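Local coordinates for protein putative peptidase (PDB 3CE2) that probably hydrolyses a range of small bioactive peptides, acting as a zinc-dependent oligopeptidase of the M3B family, at residues 17-20 with 21-24; 365-368 with 369-372; 149-152 with 153-157; 575-578 with 579-582; 524-528 with 529-533. All coordinates share one frame; numbering follows the deposited sequence.

Contact 1. Residues 17-20 with 21-24; sequences EISP and QDCW
Two overlapping type I beta turns, S19-D22 and P20-C23, bend the N-terminal loop at the surface ahead of helix 33-42. The first is closed by D22 N to S19 O at 2.8 Å, the donor tilted out of the carbonyl plane. The second, C23 N to P20 O at 3.2 Å, has its donor almost straight above that plane (76° out of it). Inside the bend, the sulfur of C23 meets the methyl branch of I18, with SG 3.7 Å from CG2. C23 SG is turned beside its own backbone N (chi1 -48°), and this brings it back over the entry of the turn, 3.6 Å from S19 O. On the outer side the S19 hydroxyl comes alongside the start of the Q21 chain, OG lying 3.3 Å from CG. The D22 carboxylate is also near this hydroxyl, OD2 standing 3.7 Å from S19 OG, a packing distance. K364 ties the bend to the body of the protein: its NZ bonds to Q21 O and makes a long, weak ion pair with D22 OD1. W24 then plunges inward, its NE1 bonded to Q96 OE1 and its backbone N to D363 OD1. Two successive i to i+3 backbone bonds, sharing Q21 as a corner residue, are the mark of consecutive type I beta turns.

Contact 2. Residues 365-368 with 369-372; sequences YENL and NKRS
K370 runs its extended side chain back across the N367 amide to reach Y365. At the base, K370 CB packs on this amide, 3.6 Å from N367 ND2, and the two side chains cross at about a right angle. K370 CD lies 3.2 Å from Y365 O and 3.8 Å from N367 OD1. CE continues past Y365 O, and K370 NZ bonds to Y365 O at 2.7 Å, coming from above the carbonyl plane. With CG opposite the backbone N (chi1 -174°) and every later torsion extended, the lysine reaches back past the start of the turn to Y365. That turn is a type II beta turn from N367 to K370, linking strands 362-363 and 375-377 and closed by K370 N to N367 O at 3.0 Å. N369 takes its third position with positive phi (70°). The N367 amide braces the turn from within: ND2 donates to L368 O at 3.1 Å, with the acceptor nearly in the amide plane. Its stronger tie is to Q96 O, while OD1 accepts from R15 NH1. The buried K370 also makes a salt bridge to D363 OD2 and a bond to L388 O through NZ. The L368 and N369 side chains run side by side, CG of L368 3.5 Å from N369 OD1.

Contact 3. Residues 149-152 with 153-157; sequences RFYL and EKIFR
The F150 ring has the K154 chain drawn over one of its faces. The methylene CE of K154 sits 4.0 Å from the centroid of the F150 ring, 22° off the normal and displaced toward the rim, a CH-pi contact. A bend at the third torsion of K154 (chi3 -54°) folds the chain onto the ring. E153 comes to the same ring from another direction: its OE1 lies in the ring plane, at the edge, 3.8 Å from F150 CD1, with the carboxylate plane perpendicular to the ring. R149 NH2 is near this carboxylate but too far for a salt bridge; the guanidinium is anchored through NE to L140 O. One step further round, Y151 CE2 meets the terminal methyl CD1 of I155 at 3.6 Å, the two side chains crossing at a slant. L152 and F156 lie side by side, pointing the same way, with CB of L152 3.6 Å from F156 CE2. Their backbone link, F156 N to L152 O at 2.8 Å, and its partner K154 N to F150 O are nearly straight, whereas I155 N makes weak bonds to Y151 O and L152 O. F156 faces helices 124-129 and 133-141, Y151 faces helix 66-96, and F150 meets F574 edge to face. Pairs four residues apart on separate flanks, aromatic and aliphatic ones packed against other helices, are typical of an amphipathic alpha-helix packed among other helices.

Contact 4. Residues 575-578 with 579-582; sequences PLEI and LKKS
A short helix, 575-581, is carried by successive i to i+4 backbone bonds: L579 N to P575 O, K580 N to L576 O at 2.7 Å, and K581 N to E577 O, the last almost straight. Just past its end the S582 hydroxyl takes up the next carbonyl, with OG giving a hydrogen bond to I578 O at 3.1 Å. OG is placed there by the first torsion, which sets it beside the backbone N of S582 (chi1 -61°) and so facing back along the helix. On the exposed flank E577 and K580 lie side by side, pointing the same way. The E577 chain is bent at its second torsion (chi2 -56°), which brings the carboxylate alongside the lysine; OE2 lies 3.6 Å from K580 CE. The charges themselves remain apart, OE2 of E577 and NZ of K580 being 4.3 Å from each other, beyond a salt bridge. K581 curls over the preceding turn, its CG 3.4 Å from E577 O, and its ammonium makes a salt bridge with D573 OD2. L579 CG lies 3.3 Å from P575 O, one turn back. On the buried flank I578, L579 and S582 rest on F566 of helix 559-567, and L579 and S582 also on F548 of helix 536-553. The buried serine hydroxyl thus has its proton satisfied by a helix carbonyl. The E577-K580 pairing probably contributes no more than a loose attraction, whereas the lysine-aspartate bridge ties the helix back to the residues before it.

Contact 5. Residues 524-528 with 529-533; sequences ARIPH and FYYNF
P527 packs against the rings of both F529 and Y530, which also touch each other, along a tight backbone bend. F529 holds its ring between its own backbone N and carbonyl carbon (chi1 67°), turning the face back toward the proline. P527 CB stands over that face in a CH-pi contact, 4.0 Å from the centroid of the F529 ring and 27° off its normal. Y530 instead has CG beside its backbone N (chi1 -69°), and its ring runs next to the proline, pointing the same way. P527 CD meets Y530 CD2 at 3.4 Å, while a face of the tyrosine ring also takes F529 CE2. The branch methyl of I526 comes in at the base of this ring, CG2 lying 3.8 Å from Y530 CB, the side chains roughly perpendicular. Y531 turns an edge to the preceding peptides: the carbonyl oxygens of I526 and P527 lie in its ring plane, with I526 O 3.5 Å from Y531 CE2. The backbone bends through two bonds, Y530 N to P527 O at 2.8 Å and Y531 N to H528 O at 2.9 Å, both donors well above the carbonyl planes. H528 stacks on F185, and Y531 is buried between helices 240-260 and 451-487. The side chain of Y530 is about 11 Å from that of zinc-binding E430. The arrangement is typical of overlapping type I turns, the first beginning at a proline, here in the loop leading to helix 536-553 near the metallopeptidase zinc site.

Along the chain the order is contact 1, contact 3, contact 2, contact 5, contact 4. Contacts 1 and 2, with centres 12 Å apart, touch: D22 packs on Y365 and I18 on N367, so the N-terminal loop leans on the turn between two strands of the small mixed sheet. Contacts 3 and 4 sit on helices 149-156 and 575-581, their nearest atoms about 6 Å apart, with F574 bridging the two regions. Contact 5, in the loop before helix 536-553, lies across the chain's centre from contact 1. Contacts 4 and 5 each have side chains about 11 Å from E430, placing them near the zinc site; contacts 1, 2 and 3 lie away from it.

Contact 1. Residues 17-20 with 21-24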
# COMPACT_ATOMS: atom_id res chain seq x y z
N GLU A 17 18.01 23.61 -16.67
CA GLU A 17 17.44 24.94 -16.87
C GLU A 17 16.30 25.23 -15.90
O GLU A 17 15.63 26.25 -16.01
CB GLU A 17 16.97 25.11 -18.33
CG GLU A 17 18.12 25.26 -19.36
CD GLU A 17 17.66 25.18 -20.84
OE1 GLU A 17 18.54 25.06 -21.73
OE2 GLU A 17 16.42 25.24 -21.10
N ILE A 18 16.07 24.33 -14.95
CA ILE A 18 14.96 24.48 -14.01
C ILE A 18 15.46 25.31 -12.84
O ILE A 18 16.55 25.06 -12.32
CB ILE A 18 14.42 23.10 -13.51
CG1 ILE A 18 14.00 22.22 -14.69
CG2 ILE A 18 13.22 23.29 -12.59
CD1 ILE A 18 12.84 22.80 -15.49
N SER A 19 14.68 26.31 -12.45
CA SER A 19 15.09 27.18 -11.36
C SER A 19 14.93 26.45 -10.03
O SER A 19 13.89 25.83 -9.78
CB SER A 19 14.31 28.50 -11.37
OG SER A 19 13.07 28.37 -10.71
N PRO A 20 15.97 26.51 -9.18
CA PRO A 20 16.08 25.75 -7.92
C PRO A 20 14.97 26.02 -6.89
O PRO A 20 14.80 25.22 -5.97
CB PRO A 20 17.44 26.18 -7.38
CG PRO A 20 17.76 27.46 -8.08
CD PRO A 20 17.16 27.34 -9.43
N GLN A 21 14.22 27.10 -7.03
CA GLN A 21 13.06 27.33 -6.17
C GLN A 21 11.91 26.38 -6.53
O GLN A 21 10.92 26.27 -5.83
CB GLN A 21 12.60 28.80 -6.24
CG GLN A 21 12.91 29.49 -7.57
CD GLN A 21 11.92 30.62 -7.90
OE1 GLN A 21 10.96 30.86 -7.16
NE2 GLN A 21 12.15 31.31 -9.02
N ASP A 22 12.05 25.69 -7.64
CA ASP A 22 11.03 24.76 -8.04
C ASP A 22 11.42 23.33 -7.65
O ASP A 22 10.65 22.39 -7.82
CB ASP A 22 10.80 24.89 -9.54
CG ASP A 22 10.06 26.16 -9.89
OD1 ASP A 22 9.56 26.84 -8.96
OD2 ASP A 22 9.96 26.48 -11.10
N CYS A 23 12.60 23.20 -7.08
CA CYS A 23 13.16 21.90 -6.81
C CYS A 23 13.34 21.65 -5.33
O CYS A 23 13.42 22.58 -4.54
CB CYS A 23 14.52 21.77 -7.50
SG CYS A 23 14.42 22.29 -9.19
N TRP A 24 13.41 20.38 -4.98
CA TRP A 24 13.70 20.05 -3.64
C TRP A 24 15.15 20.40 -3.39
O TRP A 24 15.95 20.52 -4.33
CB TRP A 24 13.41 18.58 -3.34
CG TRP A 24 13.96 17.59 -4.29
CD1 TRP A 24 15.10 17.70 -5.03
CD2 TRP A 24 13.41 16.30 -4.58
NE1 TRP A 24 15.28 16.56 -5.78
CE2 TRP A 24 14.25 15.69 -5.53
CE3 TRP A 24 12.27 15.61 -4.13
CZ2 TRP A 24 14.00 14.42 -6.04
CZ3 TRP A 24 12.02 14.34 -4.64
CH2 TRP A 24 12.88 13.76 -5.58

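Contact 2. Residues 365-368 with 369-372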
# COMPACT_ATOMS: atom_id res chain seq x y z
N TYR A 365 7.68 20.11 -10.50
CA TYR A 365 7.18 20.13 -11.88
C TYR A 365 7.86 19.14 -12.81
O TYR A 365 8.93 18.63 -12.51
CB TYR A 365 7.35 21.52 -12.49
CG TYR A 365 6.64 22.66 -11.81
CD1 TYR A 365 5.26 22.69 -11.72
CD2 TYR A 365 7.36 23.75 -11.34
CE1 TYR A 365 4.60 23.79 -11.11
CE2 TYR A 365 6.73 24.85 -10.74
CZ TYR A 365 5.35 24.86 -10.62
OH TYR A 365 4.73 25.93 -10.01
N GLU A 366 7.26 18.92 -13.97
CA GLU A 366 7.86 18.02 -14.95
C GLU A 366 9.12 18.64 -15.50
O GLU A 366 9.18 19.85 -15.68
CB GLU A 366 6.90 17.75 -16.11
CG GLU A 366 5.98 16.56 -15.88
CD GLU A 366 4.78 16.54 -16.82
OE1 GLU A 366 4.57 17.53 -17.56
OE2 GLU A 366 4.03 15.54 -16.81
N ASN A 367 10.14 17.83 -15.73
CA ASN A 367 11.20 18.24 -16.64
C ASN A 367 11.65 17.06 -17.46
O ASN A 367 11.29 15.91 -17.17
CB ASN A 367 12.37 18.93 -15.91
CG ASN A 367 13.05 18.02 -14.89
OD1 ASN A 367 12.93 18.25 -13.68
ND2 ASN A 367 13.77 17.01 -15.36
N LEU A 368 12.45 17.32 -18.48
CA LEU A 368 12.82 16.27 -19.40
C LEU A 368 13.41 15.11 -18.60
O LEU A 368 14.37 15.30 -17.86
CB LEU A 368 13.84 16.78 -20.41
CG LEU A 368 14.20 15.75 -21.49
CD1 LEU A 368 13.12 15.66 -22.57
CD2 LEU A 368 15.55 16.09 -22.06
N ASN A 369 12.81 13.93 -18.73
CA ASN A 369 13.35 12.72 -18.12
C ASN A 369 13.31 12.59 -16.59
O ASN A 369 13.99 11.73 -16.01
CB ASN A 369 14.75 12.46 -18.65
CG ASN A 369 14.75 12.11 -20.13
OD1 ASN A 369 15.59 12.58 -20.88
ND2 ASN A 369 13.78 11.30 -20.56
N LYS A 370 12.51 13.46 -15.95
CA LYS A 370 12.23 13.33 -14.53
C LYS A 370 11.36 12.10 -14.31
O LYS A 370 10.47 11.84 -15.12
CB LYS A 370 11.49 14.58 -14.04
CG LYS A 370 11.29 14.60 -12.51
CD LYS A 370 10.49 15.83 -12.11
CE LYS A 370 10.15 15.85 -10.64
NZ LYS A 370 9.63 17.21 -10.27
N ARG A 371 11.61 11.33 -13.25
CA ARG A 371 10.76 10.17 -12.93
C ARG A 371 9.28 10.56 -12.99
O ARG A 371 8.91 11.67 -12.59
CB ARG A 371 11.10 9.63 -11.54
CG ARG A 371 10.27 8.41 -11.09
CD ARG A 371 10.68 7.20 -11.89
NE ARG A 371 12.08 6.83 -11.65
CZ ARG A 371 12.83 6.07 -12.46
NH1 ARG A 371 12.31 5.59 -13.58
NH2 ARG A 371 14.09 5.80 -12.15
N SER A 372 8.44 9.66 -13.49
CA SER A 372 6.99 9.89 -13.59
C SER A 372 6.23 9.73 -12.27
O SER A 372 6.72 9.12 -11.30
CB SER A 372 6.37 8.89 -14.57
OG SER A 372 6.33 9.44 -15.86

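Contact 3. Residues 149-152 with 153-157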
# COMPACT_ATOMS: atom_id res chain seq x y z
N ARG A 149 13.87 -3.95 22.14
CA ARG A 149 13.04 -5.09 22.53
C ARG A 149 12.05 -5.52 21.43
O ARG A 149 11.94 -6.70 21.10
CB ARG A 149 12.29 -4.78 23.83
CG ARG A 149 12.24 -5.95 24.78
CD ARG A 149 11.00 -5.89 25.66
NE ARG A 149 10.82 -7.16 26.38
CZ ARG A 149 9.86 -8.06 26.15
NH1 ARG A 149 9.83 -9.17 26.86
NH2 ARG A 149 8.94 -7.85 25.22
N PHE A 150 11.33 -4.57 20.87
CA PHE A 150 10.36 -4.89 19.85
C PHE A 150 11.06 -5.45 18.60
O PHE A 150 10.67 -6.50 18.05
CB PHE A 150 9.57 -3.67 19.48
CG PHE A 150 8.60 -3.90 18.39
CD1 PHE A 150 7.71 -4.97 18.48
CD2 PHE A 150 8.57 -3.06 17.29
CE1 PHE A 150 6.78 -5.21 17.47
CE2 PHE A 150 7.65 -3.28 16.28
CZ PHE A 150 6.75 -4.36 16.36
N TYR A 151 12.11 -4.75 18.20
CA TYR A 151 12.95 -5.21 17.13
C TYR A 151 13.31 -6.67 17.34
O TYR A 151 13.09 -7.50 16.47
CB TYR A 151 14.20 -4.35 17.02
CG TYR A 151 15.09 -4.81 15.89
CD1 TYR A 151 14.84 -4.39 14.58
CD2 TYR A 151 16.14 -5.68 16.11
CE1 TYR A 151 15.62 -4.81 13.54
CE2 TYR A 151 16.93 -6.11 15.07
CZ TYR A 151 16.65 -5.67 13.79
OH TYR A 151 17.43 -6.08 12.77
N LEU A 152 13.86 -7.02 18.49
CA LEU A 152 14.22 -8.43 18.72
C LEU A 152 13.02 -9.31 18.90
O LEU A 152 13.06 -10.48 18.58
CB LEU A 152 15.09 -8.55 19.96
CG LEU A 152 16.44 -7.94 19.72
CD1 LEU A 152 17.02 -7.53 21.05
CD2 LEU A 152 17.31 -9.00 19.05
N GLU A 153 11.95 -8.76 19.46
CA GLU A 153 10.77 -9.54 19.68
C GLU A 153 10.28 -10.06 18.34
O GLU A 153 10.00 -11.25 18.20
CB GLU A 153 9.71 -8.70 20.35
CG GLU A 153 8.46 -9.46 20.68
CD GLU A 153 7.44 -8.60 21.40
OE1 GLU A 153 7.61 -7.36 21.42
OE2 GLU A 153 6.46 -9.17 21.94
N LYS A 154 10.22 -9.16 17.35
CA LYS A 154 9.84 -9.50 15.98
C LYS A 154 10.71 -10.62 15.42
O LYS A 154 10.24 -11.44 14.65
CB LYS A 154 9.97 -8.30 15.06
CG LYS A 154 8.69 -7.51 14.84
CD LYS A 154 8.93 -6.28 13.91
CE LYS A 154 10.09 -5.36 14.43
NZ LYS A 154 10.41 -4.16 13.58
N ILE A 155 11.98 -10.66 15.77
CA ILE A 155 12.83 -11.70 15.25
C ILE A 155 12.74 -13.02 15.99
O ILE A 155 12.71 -14.08 15.37
CB ILE A 155 14.26 -11.27 15.21
CG1 ILE A 155 14.42 -10.15 14.17
CG2 ILE A 155 15.13 -12.50 14.93
CD1 ILE A 155 15.79 -9.45 14.19
N PHE A 156 12.69 -12.98 17.32
CA PHE A 156 12.59 -14.20 18.14
C PHE A 156 11.23 -14.89 18.02
O PHE A 156 11.12 -16.08 18.29
CB PHE A 156 12.85 -13.89 19.63
CG PHE A 156 14.26 -13.39 19.95
CD1 PHE A 156 15.38 -14.00 19.42
CD2 PHE A 156 14.44 -12.34 20.83
CE1 PHE A 156 16.67 -13.56 19.74
CE2 PHE A 156 15.71 -11.89 21.14
CZ PHE A 156 16.84 -12.51 20.59
N ARG A 157 10.20 -14.17 17.62
CA ARG A 157 8.89 -14.80 17.47
C ARG A 157 8.92 -15.88 16.38
O ARG A 157 8.01 -16.71 16.31
CB ARG A 157 7.81 -13.74 17.15
CG ARG A 157 7.17 -13.19 18.42
CD ARG A 157 6.24 -12.00 18.16
NE ARG A 157 4.90 -12.43 17.77
CZ ARG A 157 4.48 -12.46 16.52
NH1 ARG A 157 5.30 -12.07 15.53
NH2 ARG A 157 3.24 -12.88 16.26

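Contact 4. Residues 575-578 with 579-582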
# COMPACT_ATOMS: atom_id res chain seq x y z
N PRO A 575 1.45 -3.34 14.68
CA PRO A 575 0.50 -2.34 14.13
C PRO A 575 -0.84 -2.23 14.87
O PRO A 575 -1.35 -1.12 15.04
CB PRO A 575 0.29 -2.79 12.68
CG PRO A 575 0.85 -4.23 12.60
CD PRO A 575 1.91 -4.31 13.66
N LEU A 576 -1.43 -3.35 15.29
CA LEU A 576 -2.71 -3.23 16.00
C LEU A 576 -2.53 -2.58 17.36
O LEU A 576 -3.39 -1.81 17.81
CB LEU A 576 -3.44 -4.57 16.15
CG LEU A 576 -3.83 -5.32 14.86
CD1 LEU A 576 -4.55 -6.60 15.21
CD2 LEU A 576 -4.64 -4.47 13.85
N GLU A 577 -1.41 -2.89 18.01
CA GLU A 577 -1.08 -2.25 19.28
C GLU A 577 -0.89 -0.75 19.12
O GLU A 577 -1.43 0.02 19.91
CB GLU A 577 0.14 -2.90 19.93
CG GLU A 577 -0.18 -4.29 20.44
CD GLU A 577 -1.36 -4.25 21.42
OE1 GLU A 577 -1.33 -3.41 22.36
OE2 GLU A 577 -2.33 -5.05 21.25
N ILE A 578 -0.17 -0.34 18.08
CA ILE A 578 -0.00 1.08 17.80
C ILE A 578 -1.37 1.74 17.65
O ILE A 578 -1.62 2.84 18.13
CB ILE A 578 0.77 1.32 16.52
CG1 ILE A 578 2.26 1.10 16.75
CG2 ILE A 578 0.53 2.75 16.02
CD1 ILE A 578 3.11 1.19 15.45
N LEU A 579 -2.26 1.06 16.96
CA LEU A 579 -3.58 1.58 16.76
C LEU A 579 -4.35 1.60 18.07
O LEU A 579 -5.03 2.58 18.34
CB LEU A 579 -4.30 0.75 15.71
CG LEU A 579 -3.81 0.97 14.29
CD1 LEU A 579 -4.57 0.04 13.35
CD2 LEU A 579 -4.08 2.40 13.94
N LYS A 580 -4.26 0.53 18.87
CA LYS A 580 -4.95 0.52 20.15
C LYS A 580 -4.54 1.72 21.00
O LYS A 580 -5.40 2.48 21.46
CB LYS A 580 -4.73 -0.76 20.94
CG LYS A 580 -5.93 -1.67 20.98
CD LYS A 580 -6.12 -2.31 22.35
CE LYS A 580 -5.35 -3.61 22.46
NZ LYS A 580 -5.89 -4.45 23.56
N LYS A 581 -3.24 1.91 21.17
CA LYS A 581 -2.73 3.04 21.90
C LYS A 581 -3.40 4.32 21.42
O LYS A 581 -3.57 5.24 22.20
CB LYS A 581 -1.22 3.18 21.72
CG LYS A 581 -0.42 2.12 22.40
CD LYS A 581 1.07 2.49 22.43
CE LYS A 581 1.94 1.35 23.04
NZ LYS A 581 2.37 0.35 22.02
N SER A 582 -3.78 4.36 20.15
CA SER A 582 -4.37 5.56 19.54
C SER A 582 -5.90 5.58 19.52
O SER A 582 -6.49 6.42 18.83
CB SER A 582 -3.87 5.72 18.11
OG SER A 582 -2.46 5.87 18.09

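Contact 5. Residues 524-528 with 529-533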
# COMPACT_ATOMS: atom_id res chain seq x y z
N ALA A 524 -10.04 -14.91 -12.37
CA ALA A 524 -8.94 -15.19 -13.29
C ALA A 524 -8.07 -13.97 -13.67
O ALA A 524 -6.90 -14.14 -13.99
CB ALA A 524 -9.45 -15.89 -14.51
N ARG A 525 -8.62 -12.76 -13.63
CA ARG A 525 -7.88 -11.58 -14.03
C ARG A 525 -7.09 -10.94 -12.91
O ARG A 525 -6.38 -9.98 -13.15
CB ARG A 525 -8.78 -10.52 -14.68
CG ARG A 525 -10.27 -10.81 -14.58
CD ARG A 525 -11.14 -10.20 -15.73
NE ARG A 525 -10.86 -8.78 -16.03
CZ ARG A 525 -11.77 -7.90 -16.45
NH1 ARG A 525 -13.04 -8.26 -16.59
NH2 ARG A 525 -11.42 -6.64 -16.72
N ILE A 526 -7.19 -11.48 -11.70
CA ILE A 526 -6.52 -10.87 -10.56
C ILE A 526 -5.15 -11.44 -10.29
O ILE A 526 -5.05 -12.57 -9.82
CB ILE A 526 -7.29 -11.13 -9.30
CG1 ILE A 526 -8.70 -10.60 -9.42
CG2 ILE A 526 -6.57 -10.50 -8.12
CD1 ILE A 526 -9.57 -11.15 -8.33
N PRO A 527 -4.09 -10.64 -10.50
CA PRO A 527 -2.68 -11.06 -10.51
C PRO A 527 -2.20 -11.79 -9.25
O PRO A 527 -2.60 -11.42 -8.14
CB PRO A 527 -1.94 -9.73 -10.70
CG PRO A 527 -2.95 -8.85 -11.39
CD PRO A 527 -4.25 -9.20 -10.75
N HIS A 528 -1.35 -12.80 -9.44
CA HIS A 528 -0.99 -13.75 -8.35
C HIS A 528 -0.24 -13.10 -7.21
O HIS A 528 -0.13 -13.70 -6.11
CB HIS A 528 -0.15 -14.92 -8.86
CG HIS A 528 -0.91 -15.90 -9.67
ND1 HIS A 528 -0.41 -17.16 -9.97
CD2 HIS A 528 -2.12 -15.82 -10.28
CE1 HIS A 528 -1.29 -17.80 -10.72
NE2 HIS A 528 -2.33 -17.02 -10.93
N PHE A 529 0.31 -11.90 -7.48
CA PHE A 529 0.97 -11.10 -6.44
C PHE A 529 -0.03 -10.45 -5.48
O PHE A 529 0.35 -10.04 -4.37
CB PHE A 529 2.00 -10.10 -7.00
CG PHE A 529 1.42 -8.97 -7.82
CD1 PHE A 529 1.57 -8.96 -9.21
CD2 PHE A 529 0.80 -7.89 -7.20
CE1 PHE A 529 1.07 -7.89 -10.00
CE2 PHE A 529 0.29 -6.81 -7.97
CZ PHE A 529 0.43 -6.81 -9.37
N TYR A 530 -1.31 -10.42 -5.89
CA TYR A 530 -2.43 -10.19 -4.98
C TYR A 530 -2.70 -11.40 -4.13
O TYR A 530 -3.69 -11.45 -3.42
CB TYR A 530 -3.71 -9.76 -5.69
CG TYR A 530 -3.52 -8.40 -6.23
CD1 TYR A 530 -3.32 -7.33 -5.37
CD2 TYR A 530 -3.44 -8.18 -7.59
CE1 TYR A 530 -3.10 -6.09 -5.84
CE2 TYR A 530 -3.21 -6.94 -8.08
CZ TYR A 530 -3.04 -5.89 -7.20
OH TYR A 530 -2.81 -4.63 -7.70
N TYR A 531 -1.80 -12.36 -4.16
CA TYR A 531 -1.94 -13.46 -3.24
C TYR A 531 -0.90 -13.49 -2.08
O TYR A 531 0.14 -12.80 -2.08
CB TYR A 531 -2.13 -14.79 -3.99
CG TYR A 531 -3.41 -14.77 -4.81
CD1 TYR A 531 -4.52 -15.47 -4.39
CD2 TYR A 531 -3.53 -14.03 -5.96
CE1 TYR A 531 -5.72 -15.45 -5.10
CE2 TYR A 531 -4.73 -14.01 -6.69
CZ TYR A 531 -5.82 -14.74 -6.24
OH TYR A 531 -7.03 -14.77 -6.91
N ASN A 532 -1.25 -14.30 -1.09
CA ASN A 532 -0.65 -14.26 0.24
C ASN A 532 -1.21 -13.13 1.12
O ASN A 532 -0.49 -12.40 1.77
CB ASN A 532 0.87 -14.28 0.21
CG ASN A 532 1.45 -15.11 1.35
OD1 ASN A 532 0.90 -16.15 1.73
ND2 ASN A 532 2.55 -14.64 1.92
N PHE A 533 -2.52 -13.01 1.10
CA PHE A 533 -3.23 -12.32 2.14
C PHE A 533 -2.68 -10.95 2.48
O PHE A 533 -2.40 -10.67 3.64
CB PHE A 533 -3.20 -13.17 3.40
CG PHE A 533 -3.97 -14.45 3.28
CD1 PHE A 533 -3.32 -15.66 3.09
CD2 PHE A 533 -5.36 -14.44 3.37
CE1 PHE A 533 -4.02 -16.82 2.97
CE2 PHE A 533 -6.08 -15.61 3.28
CZ PHE A 533 -5.41 -16.80 3.07